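Local coordinates for protein acetyltransferase (Brucella abortus str. 2308 A, PDB 4ZBG) that probably transfers the acetyl group of acetyl-CoA to an amine, as a GNAT-family N-acetyltransferase, at residues K103-G108 against L126-R131. Residues are numbered along the deposited sequence; the frame is centred on the assembly and turned at random.
With ACO (acetyl coenzyme *a), chain B.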
# COMPACT_ATOMS: atom_id res chain seq x y z
N LYS A 103 -0.86 6.74 9.42
CA LYS A 103 0.36 6.22 10.04
C LYS A 103 1.00 5.11 9.20
O LYS A 103 2.22 5.08 9.04
CB LYS A 103 0.11 5.76 11.49
CG LYS A 103 -0.11 6.92 12.43
CD LYS A 103 -0.56 6.43 13.80
CE LYS A 103 -0.89 7.59 14.73
NZ LYS A 103 -1.70 7.13 15.88
N LEU A 104 0.18 4.21 8.67
CA LEU A 104 0.68 3.14 7.80
C LEU A 104 1.33 3.71 6.55
O LEU A 104 2.40 3.25 6.13
CB LEU A 104 -0.46 2.21 7.40
CG LEU A 104 -0.88 1.22 8.49
CD1 LEU A 104 -2.21 0.59 8.12
CD2 LEU A 104 0.20 0.15 8.67
N ILE A 105 0.69 4.70 5.95
CA ILE A 105 1.20 5.30 4.73
C ILE A 105 2.53 6.01 5.00
O ILE A 105 3.50 5.81 4.28
CB ILE A 105 0.17 6.23 4.07
CG1 ILE A 105 -1.04 5.42 3.59
CG2 ILE A 105 0.81 7.03 2.95
CD1 ILE A 105 -2.26 6.26 3.31
N ARG A 106 2.57 6.84 6.04
CA ARG A 106 3.80 7.58 6.33
C ARG A 106 4.95 6.62 6.65
O ARG A 106 6.07 6.82 6.20
CB ARG A 106 3.58 8.57 7.47
CG ARG A 106 2.75 9.78 7.07
CD ARG A 106 2.83 10.89 8.10
NE ARG A 106 1.93 11.99 7.75
CZ ARG A 106 0.63 12.00 8.04
NH1 ARG A 106 0.09 10.96 8.66
NH2 ARG A 106 -0.13 13.03 7.70
N GLU A 107 4.67 5.58 7.43
CA GLU A 107 5.71 4.64 7.77
C GLU A 107 6.19 3.85 6.55
O GLU A 107 7.39 3.63 6.36
CB GLU A 107 5.26 3.74 8.92
CG GLU A 107 6.32 2.76 9.37
CD GLU A 107 7.61 3.42 9.82
OE1 GLU A 107 7.60 4.58 10.31
OE2 GLU A 107 8.65 2.75 9.70
N GLY A 108 5.25 3.42 5.70
CA GLY A 108 5.62 2.72 4.48
C GLY A 108 6.48 3.55 3.56
O GLY A 108 7.49 3.08 3.03
N LEU A 126 -8.91 12.26 -4.41
CA LEU A 126 -8.31 13.50 -4.92
C LEU A 126 -7.39 14.21 -3.93
O LEU A 126 -6.31 14.65 -4.30
CB LEU A 126 -9.39 14.48 -5.38
CG LEU A 126 -8.86 15.79 -5.98
CD1 LEU A 126 -8.29 15.54 -7.38
CD2 LEU A 126 -9.92 16.88 -6.01
N GLY A 127 -7.82 14.33 -2.68
CA GLY A 127 -7.10 15.18 -1.74
C GLY A 127 -6.35 14.53 -0.59
O GLY A 127 -5.40 15.11 -0.06
N TYR A 128 -6.78 13.33 -0.19
CA TYR A 128 -6.25 12.71 1.02
C TYR A 128 -4.73 12.54 1.01
O TYR A 128 -4.06 12.82 2.00
CB TYR A 128 -6.92 11.35 1.25
CG TYR A 128 -6.34 10.57 2.42
CD1 TYR A 128 -6.57 10.97 3.73
CD2 TYR A 128 -5.58 9.43 2.20
CE1 TYR A 128 -6.05 10.24 4.80
CE2 TYR A 128 -5.06 8.70 3.25
CZ TYR A 128 -5.29 9.11 4.54
OH TYR A 128 -4.76 8.37 5.57
N TYR A 129 -4.19 12.11 -0.12
CA TYR A 129 -2.78 11.74 -0.18
C TYR A 129 -1.84 12.94 -0.30
O TYR A 129 -0.63 12.79 -0.22
CB TYR A 129 -2.55 10.72 -1.30
CG TYR A 129 -3.38 9.46 -1.11
CD1 TYR A 129 -2.93 8.42 -0.31
CD2 TYR A 129 -4.62 9.33 -1.72
CE1 TYR A 129 -3.68 7.27 -0.13
CE2 TYR A 129 -5.39 8.18 -1.55
CZ TYR A 129 -4.92 7.16 -0.75
OH TYR A 129 -5.67 6.01 -0.57
N ARG A 130 -2.40 14.13 -0.43
CA ARG A 130 -1.58 15.34 -0.46
C ARG A 130 -0.77 15.51 0.82
O ARG A 130 0.31 16.09 0.81
CB ARG A 130 -2.43 16.58 -0.71
CG ARG A 130 -3.04 16.63 -2.09
CD ARG A 130 -3.99 17.82 -2.23
NE ARG A 130 -3.36 19.08 -1.86
CZ ARG A 130 -2.74 19.89 -2.71
NH1 ARG A 130 -2.20 21.03 -2.28
NH2 ARG A 130 -2.65 19.57 -3.99
N ARG A 131 -1.30 15.00 1.94
CA ARG A 131 -0.63 15.15 3.23
C ARG A 131 0.68 14.37 3.30
O ARG A 131 1.48 14.59 4.19
CB ARG A 131 -1.56 14.75 4.38
CG ARG A 131 -1.81 13.25 4.50
CD ARG A 131 -3.04 12.94 5.36
NE ARG A 131 -4.22 13.54 4.76
CZ ARG A 131 -5.36 13.79 5.39
NH1 ARG A 131 -5.53 13.45 6.66
NH2 ARG A 131 -6.34 14.39 4.73
N1A ACO B . -9.75 14.00 13.84
C2A ACO B . -10.35 14.43 12.74
N3A ACO B . -10.24 13.78 11.59
C4A ACO B . -9.51 12.67 11.51
C5A ACO B . -8.87 12.19 12.63
C6A ACO B . -9.01 12.90 13.83
N6A ACO B . -8.36 12.44 15.04
N7A ACO B . -8.21 11.08 12.28
C8A ACO B . -8.43 10.88 10.99
N9A ACO B . -9.22 11.83 10.50
C1B ACO B . -9.68 11.96 9.12
C2B ACO B . -8.71 12.16 8.22
O2B ACO B . -8.31 13.55 8.10
C3B ACO B . -9.38 11.61 6.79
O3B ACO B . -10.36 12.57 6.30
P3B ACO B . -10.03 13.67 5.13
O7A ACO B . -11.33 14.41 4.90
O8A ACO B . -9.58 12.94 3.89
O9A ACO B . -8.95 14.59 5.66
C4B ACO B . -9.99 10.47 7.14
O4B ACO B . -10.25 10.57 8.70
C5B ACO B . -9.19 9.17 6.97
O5B ACO B . -7.87 9.36 7.40
P1A ACO B . -7.08 8.24 8.30
O1A ACO B . -7.71 8.06 9.65
O2A ACO B . -5.62 8.60 8.25
O3A ACO B . -7.23 6.89 7.43
P2A ACO B . -8.07 5.56 7.81
O4A ACO B . -7.44 4.85 8.96
O5A ACO B . -9.54 5.87 7.90
O6A ACO B . -7.75 4.69 6.49
CBP ACO B . -8.42 4.07 4.28
CCP ACO B . -8.01 5.22 5.21
CDP ACO B . -8.60 4.64 2.87
CEP ACO B . -7.32 3.02 4.31
CAP ACO B . -9.74 3.48 4.79
OAP ACO B . -10.76 4.43 4.61
C9P ACO B . -10.15 2.18 4.09
O9P ACO B . -9.70 1.11 4.39
N8P ACO B . -11.13 2.33 3.06
C7P ACO B . -11.63 1.19 2.32
C6P ACO B . -10.57 0.60 1.40
C5P ACO B . -10.00 1.65 0.47
O5P ACO B . -10.69 2.33 -0.22
N4P ACO B . -8.57 1.79 0.47
C3P ACO B . -7.94 2.77 -0.39
C2P ACO B . -7.86 2.26 -1.82
S1P ACO B . -6.85 3.41 -2.79
C ACO B . -5.15 2.91 -2.45
O ACO B . -4.93 1.92 -1.82
CH3 ACO B . -4.05 3.80 -2.99
O HOH W 1 1.22 15.52 7.14
O HOH W 2 3.58 13.35 5.44
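The Y128 ring meets I105 at its edge, where CD1 of I105 lies 3.7 Å from CE2, and its CD2 sits over one face of the Y129 ring. I105 CD1 also approaches Y129 obliquely, 3.9 Å from CE1; the unbranched CG1-CD1 arm thus makes apolar contact with both rings. The contact forms part of the acetyl-CoA site of the GNAT fold: the amides of G97 and G99 in the glycine-rich turn, and of G101 and G102 in the first turn of helix 100-114, hydrogen-bond the cofactor, and the short 3-10 turn 128-131 borders it. Tyrosine suits this wall because its ring packs on the helix while its hydroxyl reaches the ligand: Y128 OH donates to pyrophosphate oxygen O2A (2.8 Å), which lies in the ring plane at its edge, and Y129 OH lies 3.6 Å from thioester sulfur S1P. R131 lays one guanidinium face on Y128 CD1; a bend at chi3 (61°) folds the chain back, letting NE bond Y128 O. NH1 donates to ribose O2B and NH2 to O9A of the 3'-phosphate, nearly straight (163°), its positive charge matching the phosphate. In one of its two conformers R106 crosses R131 at about a right angle, NH2 3.6 Å from R131 CG, and two waters link its NH2 and NE to R131 O.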